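Local coordinates for predicted ATPase involved in replication control, Cdc46/Mcm family (Methanopyrus kandleri AV19, PDB 3F8T), which belongs to the MCM family of replicative helicases and probably binds ATP and single-stranded DNA during DNA replication, at residues V267-R272 with A293-L298; P315-L320 with I361-D366; E322-G327 with C340-A345. The protein carries 2 engineered substitutions. All coordinates share one frame; numbering follows the deposited sequence.

How the contacts relate
All three contacts lie in the P-loop domain, whose core is a five-stranded parallel sheet. Contact 1 comes first in the chain and sets the short helix 295-298 against the outer strand 266-270. Contacts 2 and 3 share helix 314-326: its first half meets the loop before helix 365-368 in contact 2, and its last turns pack on strand 341-346 in contact 3. Centre to centre, contact 1 is about 16 Å from contact 2 and about 11 Å from contact 3. Leu271 touches His316, and Ala296 touches Cys340, so contact 1 meets both others. Contacts 1 and 3 thus set helices against the AAA+ sheet, and contact 2 joins one of those helices to a surface loop.

Contact 1 (V267-R272 with A293-L298); sequences VYVDLR and AGAAVL
Ala295 lays its methyl group against two valines of the strand: its CB is 3.6 Å from Val269 CG1 and 3.9 Å from Val267 CG1. Side chains two apart on a strand point to the same face, which is why both valines meet this one small residue. Val267 CG1 stands anti to the backbone N (chi1 -176°), and this leaves CG2 beside the N, directed at the helix. There Val267 CG2 lies 3.6 Å from Ala295 O and 3.8 Å from Leu298 CB. Alanine suits a place where strand and helix backbones come close, with Val267 CA only 6.1 Å from Ala295 CA, while the branched valines fit an extended chain. The helix itself starts from Gly294 at the N-cap position, whose O accepts a bond from Leu298 N.

Farther out, Ala295 also packs on Leu304 of the neighbouring strand, and Leu298 reaches Val124 and Arg126 of strand 118-130. Backbone bonds from Val267 and Val269 to strand 303-307 fix the valines in the sheet. Helix 295-298 thus packs within a beta-alpha-beta connection between adjacent parallel strands, interrupted by the hairpin 281-293, consistent with the helix-2 insert of MCM AAA+ domains.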
loop_
_atom_site.group_PDB
_atom_site.type_symbol
_atom_site.label_atom_id
_atom_site.label_comp_id
_atom_site.label_asym_id
_atom_site.label_seq_id
_atom_site.Cartn_x
_atom_site.Cartn_y
_atom_site.Cartn_z
ATOM N N VAL A 267 -7.533 4.630 -0.214
ATOM C CA VAL A 267 -8.959 4.497 -0.482
ATOM C C VAL A 267 -9.676 5.616 0.223
ATOM O O VAL A 267 -9.373 5.938 1.384
ATOM C CB VAL A 267 -9.556 3.150 0.057
ATOM C CG1 VAL A 267 -11.030 3.016 -0.342
ATOM C CG2 VAL A 267 -8.745 1.964 -0.449
ATOM N N TYR A 268 -10.646 6.193 -0.482
ATOM C CA TYR A 268 -11.540 7.166 0.110
ATOM C C TYR A 268 -12.855 6.506 0.460
ATOM O O TYR A 268 -13.406 5.763 -0.345
ATOM C CB TYR A 268 -11.793 8.327 -0.864
ATOM C CG TYR A 268 -12.855 9.295 -0.385
ATOM C CD1 TYR A 268 -12.511 10.447 0.318
ATOM C CD2 TYR A 268 -14.212 9.049 -0.640
ATOM C CE1 TYR A 268 -13.495 11.329 0.762
ATOM C CE2 TYR A 268 -15.188 9.911 -0.196
ATOM C CZ TYR A 268 -14.833 11.046 0.489
ATOM O OH TYR A 268 -15.835 11.894 0.904
ATOM N N VAL A 269 -13.342 6.767 1.673
ATOM C CA VAL A 269 -14.712 6.426 2.034
ATOM C C VAL A 269 -15.419 7.586 2.736
ATOM O O VAL A 269 -14.818 8.345 3.515
ATOM C CB VAL A 269 -14.834 5.148 2.927
ATOM C CG1 VAL A 269 -14.351 3.896 2.174
ATOM C CG2 VAL A 269 -14.100 5.301 4.282
ATOM N N ASP A 270 -16.706 7.698 2.453
ATOM C CA ASP A 270 -17.604 8.490 3.285
ATOM C C ASP A 270 -18.118 7.480 4.299
ATOM O O ASP A 270 -18.853 6.567 3.925
ATOM C CB ASP A 270 -18.741 9.033 2.413
ATOM C CG ASP A 270 -19.784 9.812 3.198
ATOM O OD1 ASP A 270 -19.902 9.670 4.429
ATOM O OD2 ASP A 270 -20.502 10.586 2.551
ATOM N N LEU A 271 -17.730 7.622 5.568
ATOM C CA LEU A 271 -18.103 6.631 6.589
ATOM C C LEU A 271 -19.620 6.402 6.676
ATOM O O LEU A 271 -20.086 5.278 6.946
ATOM C CB LEU A 271 -17.515 6.974 7.970
ATOM C CG LEU A 271 -17.512 5.801 8.971
ATOM C CD1 LEU A 271 -16.572 4.654 8.515
ATOM C CD2 LEU A 271 -17.109 6.270 10.346
ATOM N N ARG A 272 -20.391 7.456 6.419
ATOM C CA ARG A 272 -21.849 7.351 6.424
ATOM C C ARG A 272 -22.388 6.387 5.355
ATOM O O ARG A 272 -23.469 5.825 5.535
ATOM C CB ARG A 272 -22.480 8.734 6.242
ATOM C CG ARG A 272 -22.061 9.733 7.322
ATOM C CD ARG A 272 -22.406 11.167 6.943
ATOM N NE ARG A 272 -22.013 11.494 5.571
ATOM C CZ ARG A 272 -22.257 12.670 4.986
ATOM N NH1 ARG A 272 -22.884 13.629 5.665
ATOM N NH2 ARG A 272 -21.898 12.881 3.722
ATOM N N ALA A 293 -11.909 -7.910 0.409
ATOM C CA ALA A 293 -11.281 -6.829 1.145
ATOM C C ALA A 293 -12.198 -5.620 1.181
ATOM O O ALA A 293 -12.729 -5.221 0.149
ATOM C CB ALA A 293 -9.980 -6.444 0.495
ATOM N N GLY A 294 -12.335 -5.042 2.370
ATOM C CA GLY A 294 -12.938 -3.721 2.550
ATOM C C GLY A 294 -11.874 -2.639 2.497
ATOM O O GLY A 294 -10.692 -2.916 2.272
ATOM N N ALA A 295 -12.297 -1.399 2.725
ATOM C CA ALA A 295 -11.451 -0.226 2.504
ATOM C C ALA A 295 -10.117 -0.235 3.232
ATOM O O ALA A 295 -9.114 0.127 2.639
ATOM C CB ALA A 295 -12.223 1.062 2.833
ATOM N N ALA A 296 -10.111 -0.586 4.518
ATOM C CA ALA A 296 -8.889 -0.494 5.323
ATOM C C ALA A 296 -7.812 -1.460 4.807
ATOM O O ALA A 296 -6.619 -1.140 4.778
ATOM C CB ALA A 296 -9.186 -0.752 6.778
ATOM N N VAL A 297 -8.262 -2.645 4.395
ATOM C CA VAL A 297 -7.414 -3.668 3.773
ATOM C C VAL A 297 -6.903 -3.201 2.400
ATOM O O VAL A 297 -5.723 -3.350 2.084
ATOM C CB VAL A 297 -8.178 -5.030 3.692
ATOM C CG1 VAL A 297 -7.347 -6.100 2.991
ATOM C CG2 VAL A 297 -8.523 -5.494 5.111
ATOM N N LEU A 298 -7.774 -2.616 1.583
ATOM C CA LEU A 298 -7.327 -2.114 0.277
ATOM C C LEU A 298 -6.380 -0.911 0.402
ATOM O O LEU A 298 -5.631 -0.601 -0.530
ATOM C CB LEU A 298 -8.525 -1.782 -0.628
ATOM C CG LEU A 298 -9.396 -2.978 -1.045
ATOM C CD1 LEU A 298 -10.615 -2.472 -1.815
ATOM C CD2 LEU A 298 -8.578 -3.951 -1.895
#

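Contact 2 (P315-L320 with I361-D366); sequences PHRWAL and IDLDQD
Arg317 and Asp364 form a salt bridge without a directed hydrogen bond: Asp364 OD2 sits over one face of the guanidinium group, 3.0 Å from Arg317 NE, and no N-H points at it. Asp364 OD2 is also 3.4 Å from Arg317 CZ. Because this oxygen lies well out of the guanidinium plane, the attraction is one of charges alone; the guanidinium and carboxylate planes are turned 58° apart. The bend at chi3 (-44°) brings NE to the acid, and the twist at chi4 (-105°) presents the face of the group to OD2, while NH1 makes a directed bond to Ala312 O.

Asp364 is also the N-cap of helix 365-368, where its OD1 accepts a hydrogen bond from Phe367 N. Aspartate suits this place because its short chain can reach a backbone N of the first turn. The contact thereby joins helix 314-326 of the AAA+ core to the loop and short helix that precede strand 373-376.

Replacing Arg317 by an alanine would remove the guanidinium, which is likely to leave the Asp364 carboxylate without this positive charge and Ala312 O without this N-H. Next to the charged group, Arg317 CD lies 4.3 Å from Leu363 CD2, a loose apolar touch. Leu363 in turn packs on Leu309 and Leu368.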
loop_
_atom_site.group_PDB
_atom_site.type_symbol
_atom_site.label_atom_id
_atom_site.label_comp_id
_atom_site.label_asym_id
_atom_site.label_seq_id
_atom_site.Cartn_x
_atom_site.Cartn_y
_atom_site.Cartn_z
ATOM N N PRO A 315 -19.182 -0.146 16.176
ATOM C CA PRO A 315 -18.457 -1.183 15.430
ATOM C C PRO A 315 -17.425 -0.625 14.441
ATOM O O PRO A 315 -16.327 -1.178 14.332
ATOM C CB PRO A 315 -19.581 -1.923 14.696
ATOM C CG PRO A 315 -20.768 -1.764 15.648
ATOM C CD PRO A 315 -20.647 -0.322 16.036
ATOM N N HIS A 316 -17.787 0.453 13.740
ATOM C CA HIS A 316 -16.862 1.204 12.875
ATOM C C HIS A 316 -15.671 1.792 13.639
ATOM O O HIS A 316 -14.543 1.714 13.167
ATOM C CB HIS A 316 -17.594 2.319 12.144
ATOM C CG HIS A 316 -18.613 1.829 11.160
ATOM N ND1 HIS A 316 -19.753 1.160 11.545
ATOM C CD2 HIS A 316 -18.659 1.904 9.809
ATOM C CE1 HIS A 316 -20.469 0.858 10.473
ATOM N NE2 HIS A 316 -19.826 1.297 9.406
ATOM N N ARG A 317 -15.921 2.381 14.807
ATOM C CA ARG A 317 -14.831 2.883 15.655
ATOM C C ARG A 317 -13.869 1.789 16.113
ATOM O O ARG A 317 -12.639 1.974 16.066
ATOM C CB ARG A 317 -15.374 3.694 16.838
ATOM C CG ARG A 317 -16.235 4.837 16.374
ATOM C CD ARG A 317 -16.570 5.814 17.502
ATOM N NE ARG A 317 -16.942 5.167 18.754
ATOM C CZ ARG A 317 -18.184 5.076 19.219
ATOM N NH1 ARG A 317 -19.208 5.561 18.523
ATOM N NH2 ARG A 317 -18.403 4.496 20.388
ATOM N N TRP A 318 -14.409 0.663 16.567
ATOM C CA TRP A 318 -13.572 -0.492 16.912
ATOM C C TRP A 318 -12.685 -0.947 15.750
ATOM O O TRP A 318 -11.507 -1.212 15.944
ATOM C CB TRP A 318 -14.415 -1.675 17.371
ATOM C CG TRP A 318 -15.169 -1.440 18.635
ATOM C CD1 TRP A 318 -14.883 -0.534 19.618
ATOM C CD2 TRP A 318 -16.328 -2.161 19.072
ATOM N NE1 TRP A 318 -15.805 -0.641 20.639
ATOM C CE2 TRP A 318 -16.703 -1.630 20.327
ATOM C CE3 TRP A 318 -17.086 -3.204 18.519
ATOM C CZ2 TRP A 318 -17.807 -2.112 21.045
ATOM C CZ3 TRP A 318 -18.182 -3.675 19.218
ATOM C CH2 TRP A 318 -18.534 -3.128 20.473
ATOM N N ALA A 319 -13.261 -1.035 14.553
ATOM C CA ALA A 319 -12.503 -1.435 13.362
ATOM C C ALA A 319 -11.391 -0.445 13.108
ATOM O O ALA A 319 -10.229 -0.839 12.880
ATOM C CB ALA A 319 -13.424 -1.533 12.128
ATOM N N LEU A 320 -11.738 0.850 13.138
ATOM C CA LEU A 320 -10.749 1.890 12.893
ATOM C C LEU A 320 -9.653 1.837 13.933
ATOM O O LEU A 320 -8.482 1.972 13.603
ATOM C CB LEU A 320 -11.392 3.283 12.802
ATOM C CG LEU A 320 -12.272 3.507 11.548
ATOM C CD1 LEU A 320 -13.172 4.739 11.672
ATOM C CD2 LEU A 320 -11.446 3.572 10.268
ATOM N N ILE A 361 -16.132 18.482 19.256
ATOM C CA ILE A 361 -16.062 17.229 18.508
ATOM C C ILE A 361 -16.906 16.170 19.213
ATOM O O ILE A 361 -16.588 15.764 20.331
ATOM C CB ILE A 361 -14.603 16.727 18.397
ATOM C CG1 ILE A 361 -13.736 17.756 17.664
ATOM C CG2 ILE A 361 -14.546 15.366 17.701
ATOM C CD1 ILE A 361 -12.264 17.419 17.666
ATOM N N ASP A 362 -17.982 15.731 18.569
ATOM C CA ASP A 362 -18.784 14.642 19.139
ATOM C C ASP A 362 -18.232 13.263 18.731
ATOM O O ASP A 362 -18.615 12.678 17.716
ATOM C CB ASP A 362 -20.301 14.819 18.887
ATOM C CG ASP A 362 -20.756 14.295 17.527
ATOM O OD1 ASP A 362 -20.235 14.763 16.491
ATOM O OD2 ASP A 362 -21.649 13.417 17.498
ATOM N N LEU A 363 -17.275 12.805 19.530
ATOM C CA LEU A 363 -16.658 11.492 19.422
ATOM C C LEU A 363 -16.167 11.193 20.813
ATOM O O LEU A 363 -15.735 12.109 21.522
ATOM C CB LEU A 363 -15.446 11.523 18.495
ATOM C CG LEU A 363 -15.533 11.359 16.982
ATOM C CD1 LEU A 363 -14.122 11.475 16.408
ATOM C CD2 LEU A 363 -16.169 10.034 16.569
ATOM N N ASP A 364 -16.199 9.925 21.212
ATOM C CA ASP A 364 -15.783 9.586 22.566
ATOM C C ASP A 364 -14.292 9.822 22.777
ATOM O O ASP A 364 -13.495 9.745 21.831
ATOM C CB ASP A 364 -16.191 8.153 22.943
ATOM C CG ASP A 364 -15.564 7.125 22.057
ATOM O OD1 ASP A 364 -14.612 6.464 22.515
ATOM O OD2 ASP A 364 -16.005 7.005 20.897
ATOM N N GLN A 365 -13.931 10.115 24.023
ATOM C CA GLN A 365 -12.558 10.441 24.404
ATOM C C GLN A 365 -11.541 9.360 24.039
ATOM O O GLN A 365 -10.453 9.683 23.560
ATOM C CB GLN A 365 -12.484 10.783 25.899
ATOM C CG GLN A 365 -13.388 11.950 26.293
ATOM C CD GLN A 365 -13.521 12.153 27.804
ATOM O OE1 GLN A 365 -12.575 11.937 28.572
ATOM N NE2 GLN A 365 -14.702 12.592 28.231
ATOM N N ASP A 366 -11.898 8.091 24.263
ATOM C CA ASP A 366 -11.013 6.955 23.987
ATOM C C ASP A 366 -10.666 6.864 22.498
ATOM O O ASP A 366 -9.489 6.757 22.142
ATOM C CB ASP A 366 -11.623 5.635 24.504
ATOM C CG ASP A 366 -10.886 4.375 23.993
ATOM O OD1 ASP A 366 -9.630 4.314 24.025
ATOM O OD2 ASP A 366 -11.581 3.417 23.577
#

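Contact 3 (E322-G327 with C340-A345); sequences EAMDKG and CAVLAA
Met324 carries the helix side of this contact onto Val342 of the strand. Its CB stands back, 4.9 Å from Val342 CG2, and begins a chain that runs across the valine at about a right angle. Met324 CG lies anti to the carbonyl carbon (chi1 -66°), which brings it onto the strand: it is 3.6 Å from Val342 CG2 and 4.1 Å from Val342 CB. Met324 SD passes over the same methyl more loosely, 4.4 Å from Val342 CG2. The chain then bends at chi3 (81°), and Met324 CE ends 4.7 Å from Val342 CB. The side chain also packs against His370 and Phe371 of a following loop; an unbranched, flexible methionine suits a place that must meet both a strand and a loop.

One residue earlier, Ala323 directs its CB at Cys340 SG, 4.2 Å away; all four of these side chains are buried, and small groups let helix and strand lie near each other. A water bridges the backbones beside them, 2.7 Å from Ala323 O in the last turns of the helix and held also by Cys340 O just before the strand. His241 ties the segments from outside, with NE2 bonded to Met324 O and ND1 to Val342 N. At the helix end Gly327 takes a positive phi, easy for glycine, and turns the chain into the hairpin 328-337. A helix, a hairpin and then a central strand of the parallel sheet are the order found in MCM AAA+ domains, where the inserted element is called the presensor-1 beta hairpin.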
loop_
_atom_site.group_PDB
_atom_site.type_symbol
_atom_site.label_atom_id
_atom_site.label_comp_id
_atom_site.label_asym_id
_atom_site.label_seq_id
_atom_site.Cartn_x
_atom_site.Cartn_y
_atom_site.Cartn_z
ATOM N N GLU A 322 -8.553 -0.756 15.623
ATOM C CA GLU A 322 -7.696 -1.907 15.346
ATOM C C GLU A 322 -6.707 -1.605 14.214
ATOM O O GLU A 322 -5.509 -1.895 14.346
ATOM C CB GLU A 322 -8.512 -3.163 15.030
ATOM C CG GLU A 322 -7.632 -4.430 14.958
ATOM C CD GLU A 322 -8.354 -5.646 14.433
ATOM O OE1 GLU A 322 -9.580 -5.748 14.632
ATOM O OE2 GLU A 322 -7.677 -6.511 13.830
ATOM N N ALA A 323 -7.201 -1.018 13.123
ATOM C CA ALA A 323 -6.337 -0.651 12.002
ATOM C C ALA A 323 -5.284 0.365 12.437
ATOM O O ALA A 323 -4.125 0.280 12.021
ATOM C CB ALA A 323 -7.153 -0.115 10.825
ATOM N N MET A 324 -5.688 1.317 13.281
ATOM C CA MET A 324 -4.800 2.391 13.721
ATOM C C MET A 324 -3.738 1.915 14.693
ATOM O O MET A 324 -2.565 2.293 14.559
ATOM C CB MET A 324 -5.595 3.544 14.359
ATOM C CG MET A 324 -6.500 4.271 13.374
ATOM S SD MET A 324 -7.808 5.205 14.222
ATOM C CE MET A 324 -6.864 6.637 14.668
ATOM N N ASP A 325 -4.157 1.114 15.675
ATOM C CA ASP A 325 -3.261 0.611 16.733
ATOM C C ASP A 325 -2.405 -0.571 16.291
ATOM O O ASP A 325 -1.229 -0.649 16.648
ATOM C CB ASP A 325 -4.056 0.140 17.956
ATOM C CG ASP A 325 -4.737 1.264 18.702
ATOM O OD1 ASP A 325 -4.541 2.453 18.348
ATOM O OD2 ASP A 325 -5.487 0.951 19.654
ATOM N N LYS A 326 -3.010 -1.505 15.555
ATOM C CA LYS A 326 -2.375 -2.796 15.270
ATOM C C LYS A 326 -2.097 -3.037 13.778
ATOM O O LYS A 326 -1.366 -3.969 13.420
ATOM C CB LYS A 326 -3.213 -3.943 15.862
ATOM C CG LYS A 326 -3.454 -3.853 17.379
ATOM C CD LYS A 326 -4.569 -4.795 17.818
ATOM C CE LYS A 326 -4.897 -4.663 19.310
ATOM N NZ LYS A 326 -3.669 -4.545 20.173
ATOM N N GLY A 327 -2.655 -2.196 12.903
ATOM C CA GLY A 327 -2.454 -2.354 11.454
ATOM C C GLY A 327 -3.118 -3.571 10.828
ATOM O O GLY A 327 -2.661 -4.088 9.786
ATOM N N CYS A 340 -2.643 1.084 7.306
ATOM C CA CYS A 340 -2.996 2.359 6.675
ATOM C C CYS A 340 -2.798 3.530 7.635
ATOM O O CYS A 340 -2.878 3.369 8.849
ATOM C CB CYS A 340 -4.446 2.309 6.173
ATOM S SG CYS A 340 -5.670 1.785 7.383
ATOM N N ALA A 341 -2.502 4.700 7.088
ATOM C CA ALA A 341 -2.452 5.924 7.881
ATOM C C ALA A 341 -3.848 6.527 7.735
ATOM O O ALA A 341 -4.297 6.776 6.618
ATOM C CB ALA A 341 -1.364 6.864 7.324
ATOM N N VAL A 342 -4.540 6.727 8.851
ATOM C CA VAL A 342 -5.927 7.173 8.805
ATOM C C VAL A 342 -5.993 8.708 8.755
ATOM O O VAL A 342 -5.549 9.395 9.687
ATOM C CB VAL A 342 -6.741 6.632 9.984
ATOM C CG1 VAL A 342 -8.150 7.267 10.015
ATOM C CG2 VAL A 342 -6.833 5.087 9.902
ATOM N N LEU A 343 -6.534 9.202 7.652
ATOM C CA LEU A 343 -6.827 10.628 7.470
ATOM C C LEU A 343 -8.333 10.797 7.516
ATOM O O LEU A 343 -9.024 10.556 6.541
ATOM C CB LEU A 343 -6.269 11.152 6.148
ATOM C CG LEU A 343 -6.670 12.621 5.827
ATOM C CD1 LEU A 343 -6.238 13.582 6.930
ATOM C CD2 LEU A 343 -6.074 13.012 4.529
ATOM N N ALA A 344 -8.826 11.205 8.671
ATOM C CA ALA A 344 -10.257 11.317 8.897
ATOM C C ALA A 344 -10.672 12.786 8.858
ATOM O O ALA A 344 -9.834 13.677 9.011
ATOM C CB ALA A 344 -10.605 10.721 10.209
ATOM N N ALA A 345 -11.959 13.017 8.602
ATOM C CA ALA A 345 -12.543 14.355 8.660
ATOM C C ALA A 345 -13.849 14.332 9.445
ATOM O O ALA A 345 -14.667 13.409 9.302
ATOM C CB ALA A 345 -12.751 14.893 7.268
HETATM O O HOH W 1 -2.083 1.608 10.838
#